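Local coordinates for protein GCN5-related N-acetyltransferase (Kribbella flavida, PDB 4MY0) that binds acetyl-coenzyme A and probably transfers its acetyl group to an amine, perhaps of an aminoglycoside, as a member of the GCN5-related N-acetyltransferase family, at residues P81-A86 with K114-S119; Q73-R78 with Q278-R283. All coordinates share one frame; numbering follows the deposited sequence.

Interaction 1 (P81-A86 with K114-S119); sequences PMAGIA and KGMPIS
A83 and S119 pair in parallel where strand 78-90 meets strand 118-121, the two strands of a beta-alpha-beta unit of the GNAT fold whose connecting helix is 99-113. A83 N donates to I118 O at 2.9 Å, nearly straight at 168°, and A83 and I85 also bond the backbone of A120. The side chain adds a second link: S119 OG, anti to its own backbone N (chi1 174°), donates to A83 O at 2.8 Å, in the plane of that carbonyl. I85 CG1 packs 3.4 Å from the same OG, whose other hydrogen-bond partner is Y134 OH.

Side chains alternate between the two faces of the sheet. M82 and I118 share one, crossing at about a right angle, with M82 CG 3.6 Å from I118 CG1; beyond CG the bent M82 chain leads away, and both residues touch Q73 of strand 61-75. On the face of A83, the extended chain of M116 brings SE to 3.7 Å from A83 CB. G115, with positive phi, is the C' residue of the Schellman motif that ends helix 99-113 and turns the chain into the strand.

Further out, I85 packs on M104 and V107 of that helix and lies near V88, which binds acetyl-CoA. Just before strand 118-121 begins, P117 CD lies 3.2 Å from P81 O.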
# COMPACT_ATOMS: atom_id res chain seq x y z
N PRO C 81 -2.76 -39.80 -21.00
CA PRO C 81 -3.02 -40.06 -19.58
C PRO C 81 -1.89 -39.46 -18.73
O PRO C 81 -0.73 -39.53 -19.14
CB PRO C 81 -3.02 -41.59 -19.49
CG PRO C 81 -3.39 -42.06 -20.92
CD PRO C 81 -2.69 -41.03 -21.81
N MSE C 82 -2.22 -38.86 -17.60
CA MSE C 82 -1.23 -38.09 -16.87
C MSE C 82 -1.43 -38.18 -15.37
O MSE C 82 -2.56 -38.11 -14.88
CB MSE C 82 -1.28 -36.62 -17.32
CG MSE C 82 -0.16 -35.78 -16.74
SE MSE C 82 -0.75 -34.82 -15.14
CE MSE C 82 -1.47 -33.29 -16.10
N ALA C 83 -0.34 -38.35 -14.63
CA ALA C 83 -0.43 -38.43 -13.17
C ALA C 83 -0.17 -37.05 -12.56
O ALA C 83 0.97 -36.60 -12.49
CB ALA C 83 0.57 -39.43 -12.63
N GLY C 84 -1.22 -36.39 -12.10
CA GLY C 84 -1.04 -35.05 -11.54
C GLY C 84 -0.79 -35.12 -10.04
O GLY C 84 -1.68 -35.50 -9.28
N ILE C 85 0.42 -34.76 -9.61
CA ILE C 85 0.82 -34.95 -8.22
C ILE C 85 0.36 -33.75 -7.39
O ILE C 85 0.61 -32.60 -7.76
CB ILE C 85 2.36 -35.15 -8.08
CG1 ILE C 85 2.88 -36.11 -9.16
CG2 ILE C 85 2.72 -35.66 -6.66
CD1 ILE C 85 2.10 -37.47 -9.28
N ALA C 86 -0.33 -34.01 -6.28
CA ALA C 86 -0.88 -32.93 -5.44
C ALA C 86 -0.72 -33.20 -3.95
O ALA C 86 -0.56 -34.36 -3.53
CB ALA C 86 -2.35 -32.68 -5.75
N LYS C 114 0.02 -47.79 -12.86
CA LYS C 114 -1.33 -47.46 -13.34
C LYS C 114 -1.39 -47.03 -14.81
O LYS C 114 -2.44 -46.60 -15.28
CB LYS C 114 -1.95 -46.37 -12.45
CG LYS C 114 -2.73 -46.95 -11.28
CD LYS C 114 -3.09 -45.89 -10.26
CE LYS C 114 -3.85 -46.53 -9.11
NZ LYS C 114 -5.03 -47.30 -9.59
N GLY C 115 -0.28 -47.15 -15.53
CA GLY C 115 -0.29 -46.90 -16.96
C GLY C 115 -0.20 -45.45 -17.40
O GLY C 115 -0.46 -45.14 -18.57
N MSE C 116 0.18 -44.54 -16.51
CA MSE C 116 0.32 -43.15 -16.92
C MSE C 116 1.75 -42.88 -17.41
O MSE C 116 2.71 -43.04 -16.66
CB MSE C 116 -0.11 -42.19 -15.80
CG MSE C 116 -1.60 -42.34 -15.43
SE MSE C 116 -1.98 -41.91 -13.56
CE MSE C 116 -3.85 -42.51 -13.47
N PRO C 117 1.88 -42.49 -18.68
CA PRO C 117 3.22 -42.31 -19.27
C PRO C 117 3.86 -40.96 -18.93
O PRO C 117 5.05 -40.76 -19.20
CB PRO C 117 2.95 -42.41 -20.77
CG PRO C 117 1.54 -41.84 -20.92
CD PRO C 117 0.81 -42.31 -19.68
N ILE C 118 3.10 -40.03 -18.34
CA ILE C 118 3.68 -38.76 -17.93
C ILE C 118 3.08 -38.30 -16.60
O ILE C 118 2.04 -38.80 -16.16
CB ILE C 118 3.43 -37.64 -18.96
CG1 ILE C 118 1.93 -37.42 -19.16
CG2 ILE C 118 4.14 -37.93 -20.30
CD1 ILE C 118 1.58 -36.26 -20.10
N SER C 119 3.74 -37.33 -15.99
CA SER C 119 3.30 -36.80 -14.71
C SER C 119 3.58 -35.30 -14.65
O SER C 119 4.59 -34.84 -15.19
CB SER C 119 4.02 -37.53 -13.57
OG SER C 119 3.72 -36.96 -12.31

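Interaction 2 (Q73-R78 with Q278-R283); sequences QWWGGR and QRWMLR
Strand 61-75 ends in a hairpin whose type I' turn, W75 to R78, leads into strand 78-90, and the last side chains before that turn reach across the core to strand 274-284. The two strand segments run at 78° to each other with axes 12.3 Å apart at closest, so the gap is spanned entirely by side chains: Q73 and W75 from one side, W280 and L282 from the other.

Q73, extended with CG anti to the backbone N, meets W280 tip to tip. Its NE2 stands over one face of the six-membered ring, near the outer CH2–CZ3 rim, 3.5 Å from W280 CH2, with amide and indole planes 49° apart. W75 arrives at the edge of that same ring, near its plane, placing CZ2 3.7 Å from W280 CH2. L282 reaches out with both methyls: CD2 lies 3.9 Å from W75 CZ2, while CD1 approaches Q73 OE1 at 4.1 Å.

Q73 and W75 are tied to each other as well. W75 NE1 donates to Q73 OE1 at 2.8 Å, a bent bond (142°) that comes from above the carbonyl plane rather than along a lone pair. With NE2 also donating to G186 O, the buried amide is held at both ends and its rotation is fixed.

Around this cluster, M388 touches both Q73 and W280, Y122 and Y352 meet W280 and W75 edge-to-face, respectively, and on the far side of strand 274-284 M281 packs against helix 126-131 and strand 135-146.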
# COMPACT_ATOMS: atom_id res chain seq x y z
N GLN C 73 -3.83 -35.19 -20.29
CA GLN C 73 -3.25 -33.89 -20.63
C GLN C 73 -3.11 -33.78 -22.13
O GLN C 73 -2.67 -34.72 -22.80
CB GLN C 73 -1.91 -33.66 -19.93
CG GLN C 73 -1.47 -32.19 -19.94
CD GLN C 73 -0.12 -31.98 -19.30
OE1 GLN C 73 0.73 -32.87 -19.30
NE2 GLN C 73 0.10 -30.79 -18.74
N TRP C 74 -3.52 -32.64 -22.67
CA TRP C 74 -3.44 -32.44 -24.11
C TRP C 74 -1.98 -32.26 -24.51
O TRP C 74 -1.25 -31.50 -23.87
CB TRP C 74 -4.24 -31.21 -24.51
CG TRP C 74 -5.74 -31.43 -24.50
CD1 TRP C 74 -6.61 -31.13 -23.48
CD2 TRP C 74 -6.53 -31.98 -25.56
NE1 TRP C 74 -7.89 -31.47 -23.86
CE2 TRP C 74 -7.87 -31.98 -25.13
CE3 TRP C 74 -6.23 -32.46 -26.84
CZ2 TRP C 74 -8.91 -32.47 -25.93
CZ3 TRP C 74 -7.26 -32.93 -27.64
CH2 TRP C 74 -8.59 -32.93 -27.18
N TRP C 75 -1.56 -32.95 -25.56
CA TRP C 75 -0.25 -32.69 -26.16
C TRP C 75 -0.34 -32.77 -27.67
O TRP C 75 -0.65 -33.85 -28.23
CB TRP C 75 0.82 -33.64 -25.60
CG TRP C 75 1.24 -33.26 -24.20
CD1 TRP C 75 0.88 -33.88 -23.03
CD2 TRP C 75 2.08 -32.15 -23.82
NE1 TRP C 75 1.46 -33.24 -21.96
CE2 TRP C 75 2.19 -32.17 -22.42
CE3 TRP C 75 2.75 -31.16 -24.54
CZ2 TRP C 75 2.95 -31.23 -21.71
CZ3 TRP C 75 3.50 -30.21 -23.83
CH2 TRP C 75 3.59 -30.26 -22.43
N GLY C 76 -0.10 -31.63 -28.32
CA GLY C 76 -0.27 -31.52 -29.76
C GLY C 76 -1.64 -31.96 -30.23
O GLY C 76 -1.78 -32.63 -31.25
N GLY C 77 -2.67 -31.61 -29.46
CA GLY C 77 -4.03 -31.94 -29.88
C GLY C 77 -4.46 -33.39 -29.68
O GLY C 77 -5.48 -33.81 -30.24
N ARG C 78 -3.71 -34.15 -28.89
CA ARG C 78 -4.17 -35.47 -28.46
C ARG C 78 -4.13 -35.61 -26.93
O ARG C 78 -3.34 -34.94 -26.26
CB ARG C 78 -3.35 -36.58 -29.14
CG ARG C 78 -3.51 -36.63 -30.66
CD ARG C 78 -3.55 -38.07 -31.18
NE ARG C 78 -2.24 -38.71 -31.15
CZ ARG C 78 -2.04 -40.00 -30.86
NH1 ARG C 78 -3.06 -40.80 -30.56
NH2 ARG C 78 -0.81 -40.49 -30.86
N GLN C 278 2.64 -18.43 -13.82
CA GLN C 278 3.08 -19.54 -12.96
C GLN C 278 3.63 -20.62 -13.87
O GLN C 278 3.31 -20.63 -15.05
CB GLN C 278 1.91 -20.13 -12.16
CG GLN C 278 1.31 -19.19 -11.13
CD GLN C 278 0.02 -19.71 -10.55
OE1 GLN C 278 -0.97 -19.88 -11.26
NE2 GLN C 278 0.02 -19.98 -9.24
N ARG C 279 4.48 -21.50 -13.34
CA ARG C 279 5.01 -22.60 -14.14
C ARG C 279 4.64 -23.94 -13.54
O ARG C 279 4.55 -24.07 -12.33
CB ARG C 279 6.54 -22.49 -14.25
CG ARG C 279 6.99 -21.24 -14.95
CD ARG C 279 8.45 -20.88 -14.70
NE ARG C 279 8.70 -19.57 -15.29
CZ ARG C 279 8.36 -18.42 -14.72
NH1 ARG C 279 8.62 -17.27 -15.34
NH2 ARG C 279 7.78 -18.40 -13.52
N TRP C 280 4.44 -24.95 -14.39
CA TRP C 280 4.28 -26.30 -13.88
C TRP C 280 5.33 -27.22 -14.47
O TRP C 280 5.87 -26.95 -15.55
CB TRP C 280 2.86 -26.83 -14.15
CG TRP C 280 2.36 -26.55 -15.53
CD1 TRP C 280 1.59 -25.49 -15.92
CD2 TRP C 280 2.57 -27.35 -16.71
NE1 TRP C 280 1.31 -25.58 -17.26
CE2 TRP C 280 1.90 -26.71 -17.77
CE3 TRP C 280 3.24 -28.55 -16.96
CZ2 TRP C 280 1.90 -27.23 -19.08
CZ3 TRP C 280 3.24 -29.07 -18.26
CH2 TRP C 280 2.57 -28.41 -19.30
N MSE C 281 5.63 -28.31 -13.77
CA MSE C 281 6.68 -29.23 -14.20
C MSE C 281 6.11 -30.49 -14.80
O MSE C 281 4.96 -30.84 -14.54
CB MSE C 281 7.59 -29.59 -13.05
CG MSE C 281 8.52 -28.46 -12.66
SE MSE C 281 9.74 -29.06 -11.26
CE MSE C 281 10.98 -27.56 -11.36
N LEU C 282 6.94 -31.17 -15.60
CA LEU C 282 6.55 -32.37 -16.32
C LEU C 282 7.64 -33.42 -16.15
O LEU C 282 8.82 -33.08 -16.06
CB LEU C 282 6.43 -32.05 -17.81
CG LEU C 282 6.06 -33.20 -18.74
CD1 LEU C 282 4.64 -33.65 -18.41
CD2 LEU C 282 6.17 -32.77 -20.20
N ARG C 283 7.25 -34.69 -16.09
CA ARG C 283 8.22 -35.79 -16.18
C ARG C 283 7.67 -36.91 -17.07
O ARG C 283 6.49 -37.24 -16.99
CB ARG C 283 8.54 -36.35 -14.80
CG ARG C 283 9.76 -37.27 -14.80
CD ARG C 283 9.74 -38.29 -13.64
NE ARG C 283 11.11 -38.71 -13.29
CZ ARG C 283 11.85 -39.55 -14.02
NH1 ARG C 283 11.37 -40.07 -15.14
NH2 ARG C 283 13.08 -39.86 -13.62

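How the interactions relate
Both contacts are buried, and they meet within one strand network: 61-75 pairs with 78-90, and 118-121 with 274-284. Interaction 1 joins adjacent parallel strands and combines strand pairing and a serine hydroxyl bond with apolar packing of M82, I118 and M116, close to the acetyl-CoA site. Interaction 2 bridges strands far apart in sequence and steeply angled, using long side chains, aromatic carbons and an amide over a ring. I118 links them, its CD1 lying 3.5 Å from W75 NE1 and close to Q73 OE1, while S119 O, 2.8 Å from R283 N, probably accepts a hydrogen bond that continues the sheet into 274-284. Strand 118-121 thus lies between 78-90 and 274-284 in the sheet.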